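Local coordinates for protein N-glycosylase/DNA lyase (Methanocaldococcus jannaschii, PDB 3FHF) that is an all-helical N-glycosylase/DNA lyase of the 8-oxoguanine DNA glycosylase family, in the helix-hairpin-helix superfamily, at residues S40-E43 with W44-L48; F106-I109 with K110-E114. All coordinates share one frame; numbering follows the deposited sequence.

Overall arrangement
Both contacts mark the start of a helix: contact 1 the first turns of helix 41-54, contact 2 the entry into the short helix 109-115. They come in series along the chain, contact 1 first, yet their centres lie only about 9 Å apart, on the same side of the chain's centre. Asn-41 joins them: its ND2 probably donates to Asp-111 OD2 at 2.8 Å, while its OD1 takes a weak hydrogen bond from Lys-110 N. Trp-44 of contact 1 also packs on Ile-109, Lys-110 and Val-113 of contact 2. Within this all-helical glycosylase the two helix starts thus meet through Asn-41 and Trp-44.

Contact 1: residues S40-E43 with W44-L48; sequences SNEE and WFKEL
Lys-46 folds its aliphatic chain back over the preceding turn and overlaps Glu-42. The bend at chi2 (74°) turns CD toward the backbone carbonyl of Glu-42, a very short and therefore doubtful approach in the model, then an extended end carries NZ to 3.5 Å from Glu-42 CB. The carboxylates lie elsewhere: neither Glu-42 OE1, at 6.3 Å, nor Glu-43 OE2, at 5.1 Å, is in contact with Lys-46 NZ, and any attraction is probably long-range.

The Glu-42 carboxylate turns back to the N-cap instead. Ser-40 OG donates to Glu-42 OE1 at 2.6 Å, meeting it from above the carboxylate plane, and itself accepts a weak capping bond from Glu-43 N. The same hydroxyl therefore serves the helix start and the acid two residues on. Behind the cap, Trp-44 N donates to Ser-40 O, Phe-45 N to Asn-41 O and Lys-46 N to Glu-42 O, the ordinary ladder of an alpha helix.

Trp-44 swings its indole back beside the first turn, with CG placed next to its own backbone N (chi1 -78°), and CD1 comes to 3.2 Å from Ser-40 O in an oblique approach. Its NE1 hydrogen-bonds Phe-36 O, which satisfies the buried indole N-H. Further along, a water donates to Glu-43 O at 2.6 Å and only weakly to Glu-47 OE2, which forms a salt bridge with Lys-214 NZ and accepts from Gln-66 NE2.

Around this first part of helix 41-54, Trp-44 packs on helices 109-115 and 135-144, while Phe-45 and Lys-46 lean on the short helix 72-75.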
ATOM      1  N   SER A  40       4.600  11.909  14.172  1.00 23.76           N
ATOM      2  CA  SER A  40       5.011  13.178  13.573  1.00 24.73           C
ATOM      3  C   SER A  40       5.127  13.183  12.053  1.00 24.12           C
ATOM      4  O   SER A  40       5.123  12.132  11.406  1.00 21.89           O
ATOM      5  CB  SER A  40       6.359  13.591  14.143  1.00 25.02           C
ATOM      6  OG  SER A  40       7.382  12.770  13.598  1.00 26.41           O
ATOM      7  N   ASN A  41       5.248  14.388  11.497  1.00 23.36           N
ATOM      8  CA  ASN A  41       5.401  14.572  10.057  1.00 22.23           C
ATOM      9  C   ASN A  41       6.576  13.750   9.566  1.00 21.51           C
ATOM     10  O   ASN A  41       6.529  13.165   8.489  1.00 20.48           O
ATOM     11  CB  ASN A  41       5.680  16.042   9.722  1.00 22.95           C
ATOM     12  CG  ASN A  41       4.420  16.850   9.529  1.00 21.37           C
ATOM     13  OD1 ASN A  41       3.651  16.616   8.595  1.00 20.96           O
ATOM     14  ND2 ASN A  41       4.208  17.821  10.405  1.00 24.43           N
ATOM     15  N   GLU A  42       7.642  13.729  10.356  1.00 21.09           N
ATOM     16  CA  GLU A  42       8.844  12.992   9.993  1.00 20.90           C
ATOM     17  C   GLU A  42       8.548  11.503   9.841  1.00 20.92           C
ATOM     18  O   GLU A  42       9.014  10.865   8.899  1.00 19.71           O
ATOM     19  CB  GLU A  42       9.933  13.204  11.049  0.50 22.40           C
ATOM     20  CG  GLU A  42      10.263  14.668  11.319  0.50 24.47           C
ATOM     21  CD  GLU A  42       9.093  15.427  11.916  0.50 23.84           C
ATOM     22  OE1 GLU A  42       8.559  14.974  12.946  0.50 25.74           O
ATOM     23  OE2 GLU A  42       8.702  16.473  11.359  0.50 25.44           O
ATOM     24  N   GLU A  43       7.769  10.960  10.772  1.00 20.44           N
ATOM     25  CA  GLU A  43       7.401   9.548  10.748  1.00 22.31           C
ATOM     26  C   GLU A  43       6.581   9.226   9.505  1.00 18.80           C
ATOM     27  O   GLU A  43       6.759   8.180   8.886  1.00 18.49           O
ATOM     28  CB  GLU A  43       6.600   9.188  12.005  1.00 24.92           C
ATOM     29  CG  GLU A  43       7.424   9.199  13.282  1.00 29.56           C
ATOM     30  CD  GLU A  43       8.459   8.092  13.304  1.00 35.58           C
ATOM     31  OE1 GLU A  43       8.066   6.908  13.393  1.00 38.72           O
ATOM     32  OE2 GLU A  43       9.668   8.403  13.224  1.00 38.56           O
ATOM     33  N   TRP A  44       5.672  10.125   9.152  1.00 16.61           N
ATOM     34  CA  TRP A  44       4.842   9.934   7.971  1.00 15.02           C
ATOM     35  C   TRP A  44       5.694   9.977   6.699  1.00 16.46           C
ATOM     36  O   TRP A  44       5.477   9.188   5.775  1.00 15.27           O
ATOM     37  CB  TRP A  44       3.754  11.008   7.900  1.00 15.26           C
ATOM     38  CG  TRP A  44       2.580  10.777   8.804  1.00 12.56           C
ATOM     39  CD1 TRP A  44       2.607  10.534  10.149  1.00 14.12           C
ATOM     40  CD2 TRP A  44       1.202  10.823   8.434  1.00 12.26           C
ATOM     41  NE1 TRP A  44       1.327  10.433  10.639  1.00 11.99           N
ATOM     42  CE2 TRP A  44       0.446  10.605   9.607  1.00 13.02           C
ATOM     43  CE3 TRP A  44       0.529  11.031   7.223  1.00 11.14           C
ATOM     44  CZ2 TRP A  44      -0.951  10.591   9.605  1.00 14.45           C
ATOM     45  CZ3 TRP A  44      -0.861  11.016   7.222  1.00 13.58           C
ATOM     46  CH2 TRP A  44      -1.586  10.797   8.411  1.00 14.86           C
ATOM     47  N   PHE A  45       6.664  10.890   6.647  1.00 16.17           N
ATOM     48  CA  PHE A  45       7.519  10.991   5.464  1.00 15.61           C
ATOM     49  C   PHE A  45       8.323   9.708   5.248  1.00 16.44           C
ATOM     50  O   PHE A  45       8.596   9.319   4.104  1.00 13.31           O
ATOM     51  CB  PHE A  45       8.490  12.171   5.569  1.00 16.33           C
ATOM     52  CG  PHE A  45       9.245  12.437   4.292  1.00 17.28           C
ATOM     53  CD1 PHE A  45       8.591  12.961   3.184  1.00 17.53           C
ATOM     54  CD2 PHE A  45      10.586  12.095   4.173  1.00 19.73           C
ATOM     55  CE1 PHE A  45       9.258  13.138   1.969  1.00 19.78           C
ATOM     56  CE2 PHE A  45      11.268  12.265   2.962  1.00 20.05           C
ATOM     57  CZ  PHE A  45      10.601  12.788   1.858  1.00 21.07           C
ATOM     58  N   LYS A  46       8.727   9.065   6.345  1.00 16.19           N
ATOM     59  CA  LYS A  46       9.477   7.817   6.247  1.00 16.82           C
ATOM     60  C   LYS A  46       8.604   6.726   5.639  1.00 17.41           C
ATOM     61  O   LYS A  46       9.098   5.870   4.907  1.00 18.96           O
ATOM     62  CB  LYS A  46       9.961   7.343   7.625  1.00 19.54           C
ATOM     63  CG  LYS A  46      11.322   7.866   8.065  0.50 20.41           C
ATOM     64  CD  LYS A  46      11.269   9.322   8.466  0.50 23.48           C
ATOM     65  CE  LYS A  46      12.479   9.695   9.311  0.50 24.49           C
ATOM     66  NZ  LYS A  46      12.397  11.086   9.831  0.50 27.34           N
ATOM     67  N   GLU A  47       7.313   6.734   5.961  1.00 16.22           N
ATOM     68  CA  GLU A  47       6.405   5.730   5.409  1.00 18.39           C
ATOM     69  C   GLU A  47       6.167   5.997   3.933  1.00 17.21           C
ATOM     70  O   GLU A  47       5.958   5.069   3.151  1.00 17.50           O
ATOM     71  CB  GLU A  47       5.066   5.726   6.142  1.00 20.00           C
ATOM     72  CG  GLU A  47       5.126   5.060   7.489  1.00 28.85           C
ATOM     73  CD  GLU A  47       5.590   3.615   7.407  1.00 28.64           C
ATOM     74  OE1 GLU A  47       4.890   2.788   6.786  1.00 30.41           O
ATOM     75  OE2 GLU A  47       6.660   3.311   7.966  1.00 33.10           O
ATOM     76  N   LEU A  48       6.196   7.269   3.554  1.00 16.34           N
ATOM     77  CA  LEU A  48       6.002   7.631   2.157  1.00 16.93           C
ATOM     78  C   LEU A  48       7.182   7.077   1.361  1.00 18.38           C
ATOM     79  O   LEU A  48       7.022   6.593   0.242  1.00 18.31           O
ATOM     80  CB  LEU A  48       5.941   9.149   2.001  1.00 17.90           C
ATOM     81  CG  LEU A  48       5.759   9.655   0.565  1.00 19.17           C
ATOM     82  CD1 LEU A  48       4.374   9.271   0.045  1.00 19.28           C
ATOM     83  CD2 LEU A  48       5.927  11.153   0.536  1.00 19.01           C
TER
HETATM   84  O   HOH W   1       7.541   5.949   9.910  1.00 31.69           O

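Contact 2: residues F106-I109 with K110-E114; sequences FKNI and KDIVE
Ile-112 reaches back toward Asn-108 and Phe-106 where the chain passes from an inverse gamma turn, centred on Asn-108, into helix 109-115. Asn-108 holds the N-cap position, but its side chain makes no capping bond. With CG between the backbone N and the carbonyl carbon (chi1 61°), its amide stands beside Ile-112, OD1 lying 3.6 Å from the CD1 methyl.

The buried flank is the more closely packed. Val-113 CG2 comes to 3.2 Å from Ile-109 O and meets Ile-109 CG1 at 4.0 Å, ordinary van der Waals packing; both side chains rest on Phe-141 of helix 135-144. Helix 119-129 adds Phe-125, which touches Ile-109 and Ile-112 and meets the Phe-106 ring edge-to-face. Two backbone bonds fix the spacing: Val-113 N donates to Ile-109 O at 2.9 Å, and the longer link from Ile-112 N to Asn-108 O measures 3.3 Å.

Toward solvent the contact is looser. The exposed Asp-111 keeps OD2 3.9 Å from Asn-108 CB, and this oxygen accepts from Asn-41 ND2 of helix 41-54. Lys-110, by contrast, runs fully extended across Trp-44, its NZ donating to Lys-37 O and Lys-39 O.

At the loop end, the Phe-106 and Ile-112 side chains cross at about a right angle, with Ile-112 CD1 set obliquely against the ring, 3.8 Å from Phe-106 CD1.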
ATOM      1  N   PHE A 106       7.639  18.356   0.311  1.00 22.94           N
ATOM      2  CA  PHE A 106       6.372  18.035   0.968  1.00 21.97           C
ATOM      3  C   PHE A 106       6.654  17.262   2.267  1.00 22.24           C
ATOM      4  O   PHE A 106       5.800  16.508   2.740  1.00 22.26           O
ATOM      5  CB  PHE A 106       5.500  17.148   0.061  1.00 21.26           C
ATOM      6  CG  PHE A 106       5.103  17.792  -1.249  1.00 22.61           C
ATOM      7  CD1 PHE A 106       4.361  18.966  -1.275  1.00 21.52           C
ATOM      8  CD2 PHE A 106       5.454  17.203  -2.462  1.00 23.49           C
ATOM      9  CE1 PHE A 106       3.975  19.542  -2.491  1.00 21.90           C
ATOM     10  CE2 PHE A 106       5.072  17.775  -3.680  1.00 23.08           C
ATOM     11  CZ  PHE A 106       4.332  18.945  -3.692  1.00 21.70           C
ATOM     12  N   LYS A 107       7.842  17.452   2.845  0.50 20.87           N
ATOM     13  CA  LYS A 107       8.212  16.724   4.058  0.50 21.33           C
ATOM     14  C   LYS A 107       7.190  16.782   5.193  0.50 21.43           C
ATOM     15  O   LYS A 107       7.130  15.870   6.018  0.50 21.93           O
ATOM     16  CB  LYS A 107       9.592  17.168   4.570  0.50 21.85           C
ATOM     17  CG  LYS A 107       9.688  18.586   5.101  0.50 21.48           C
ATOM     18  CD  LYS A 107      11.068  18.819   5.716  0.50 21.88           C
ATOM     19  CE  LYS A 107      11.228  20.232   6.253  0.50 21.86           C
ATOM     20  NZ  LYS A 107      11.177  21.237   5.162  0.50 20.80           N
ATOM     21  N   ASN A 108       6.394  17.843   5.250  1.00 19.99           N
ATOM     22  CA  ASN A 108       5.370  17.942   6.283  1.00 19.84           C
ATOM     23  C   ASN A 108       4.124  17.289   5.685  1.00 18.40           C
ATOM     24  O   ASN A 108       3.037  17.856   5.681  1.00 14.84           O
ATOM     25  CB  ASN A 108       5.117  19.406   6.639  1.00 19.27           C
ATOM     26  CG  ASN A 108       4.624  20.222   5.459  1.00 20.70           C
ATOM     27  OD1 ASN A 108       5.116  20.075   4.335  1.00 20.86           O
ATOM     28  ND2 ASN A 108       3.662  21.107   5.714  1.00 17.27           N
ATOM     29  N   ILE A 109       4.319  16.071   5.185  1.00 17.92           N
ATOM     30  CA  ILE A 109       3.275  15.306   4.520  1.00 16.76           C
ATOM     31  C   ILE A 109       2.041  14.998   5.372  1.00 17.15           C
ATOM     32  O   ILE A 109       0.941  14.860   4.842  1.00 17.26           O
ATOM     33  CB  ILE A 109       3.887  13.996   3.914  1.00 17.96           C
ATOM     34  CG1 ILE A 109       2.946  13.420   2.857  1.00 18.08           C
ATOM     35  CG2 ILE A 109       4.180  12.969   5.017  1.00 13.77           C
ATOM     36  CD1 ILE A 109       2.682  14.374   1.689  1.00 20.30           C
ATOM     37  N   LYS A 110       2.198  14.897   6.689  1.00 16.03           N
ATOM     38  CA  LYS A 110       1.037  14.625   7.533  1.00 16.43           C
ATOM     39  C   LYS A 110       0.084  15.823   7.532  1.00 17.49           C
ATOM     40  O   LYS A 110      -1.118  15.669   7.332  1.00 17.58           O
ATOM     41  CB  LYS A 110       1.469  14.300   8.972  1.00 18.36           C
ATOM     42  CG  LYS A 110       0.293  14.032   9.908  1.00 17.17           C
ATOM     43  CD  LYS A 110       0.747  13.669  11.311  1.00 23.08           C
ATOM     44  CE  LYS A 110      -0.456  13.469  12.233  1.00 22.65           C
ATOM     45  NZ  LYS A 110      -0.055  13.074  13.615  1.00 28.57           N
ATOM     46  N   ASP A 111       0.617  17.023   7.748  1.00 19.43           N
ATOM     47  CA  ASP A 111      -0.223  18.217   7.756  1.00 19.80           C
ATOM     48  C   ASP A 111      -0.915  18.421   6.409  1.00 16.68           C
ATOM     49  O   ASP A 111      -2.066  18.835   6.358  1.00 16.50           O
ATOM     50  CB  ASP A 111       0.608  19.457   8.093  1.00 24.37           C
ATOM     51  CG  ASP A 111       1.309  19.335   9.424  1.00 27.47           C
ATOM     52  OD1 ASP A 111       0.694  18.805  10.374  1.00 31.14           O
ATOM     53  OD2 ASP A 111       2.471  19.774   9.521  1.00 32.19           O
ATOM     54  N   ILE A 112      -0.204  18.136   5.323  1.00 15.14           N
ATOM     55  CA  ILE A 112      -0.773  18.280   3.989  1.00 14.31           C
ATOM     56  C   ILE A 112      -1.906  17.277   3.784  1.00 15.01           C
ATOM     57  O   ILE A 112      -3.013  17.645   3.392  1.00 14.94           O
ATOM     58  CB  ILE A 112       0.284  18.025   2.889  1.00 15.79           C
ATOM     59  CG1 ILE A 112       1.362  19.109   2.925  1.00 15.18           C
ATOM     60  CG2 ILE A 112      -0.396  17.985   1.519  1.00 14.84           C
ATOM     61  CD1 ILE A 112       2.584  18.798   2.058  1.00 16.68           C
ATOM     62  N   VAL A 113      -1.618  16.004   4.038  1.00 14.36           N
ATOM     63  CA  VAL A 113      -2.620  14.952   3.863  1.00 13.50           C
ATOM     64  C   VAL A 113      -3.878  15.160   4.713  1.00 13.02           C
ATOM     65  O   VAL A 113      -4.995  14.972   4.232  1.00 10.51           O
ATOM     66  CB  VAL A 113      -2.008  13.548   4.168  1.00 13.54           C
ATOM     67  CG1 VAL A 113      -3.105  12.492   4.301  1.00 12.35           C
ATOM     68  CG2 VAL A 113      -1.056  13.151   3.045  1.00 12.58           C
ATOM     69  N   GLU A 114      -3.706  15.552   5.971  1.00 15.00           N
ATOM     70  CA  GLU A 114      -4.861  15.753   6.840  1.00 17.93           C
ATOM     71  C   GLU A 114      -5.667  17.009   6.515  1.00 19.68           C
ATOM     72  O   GLU A 114      -6.804  17.153   6.964  1.00 18.98           O
ATOM     73  CB  GLU A 114      -4.428  15.776   8.308  1.00 20.18           C
ATOM     74  CG  GLU A 114      -3.706  14.517   8.751  1.00 21.16           C
ATOM     75  CD  GLU A 114      -3.631  14.385  10.263  1.00 26.19           C
ATOM     76  OE1 GLU A 114      -3.244  15.365  10.941  1.00 23.90           O
ATOM     77  OE2 GLU A 114      -3.958  13.290  10.770  1.00 27.44           O
TER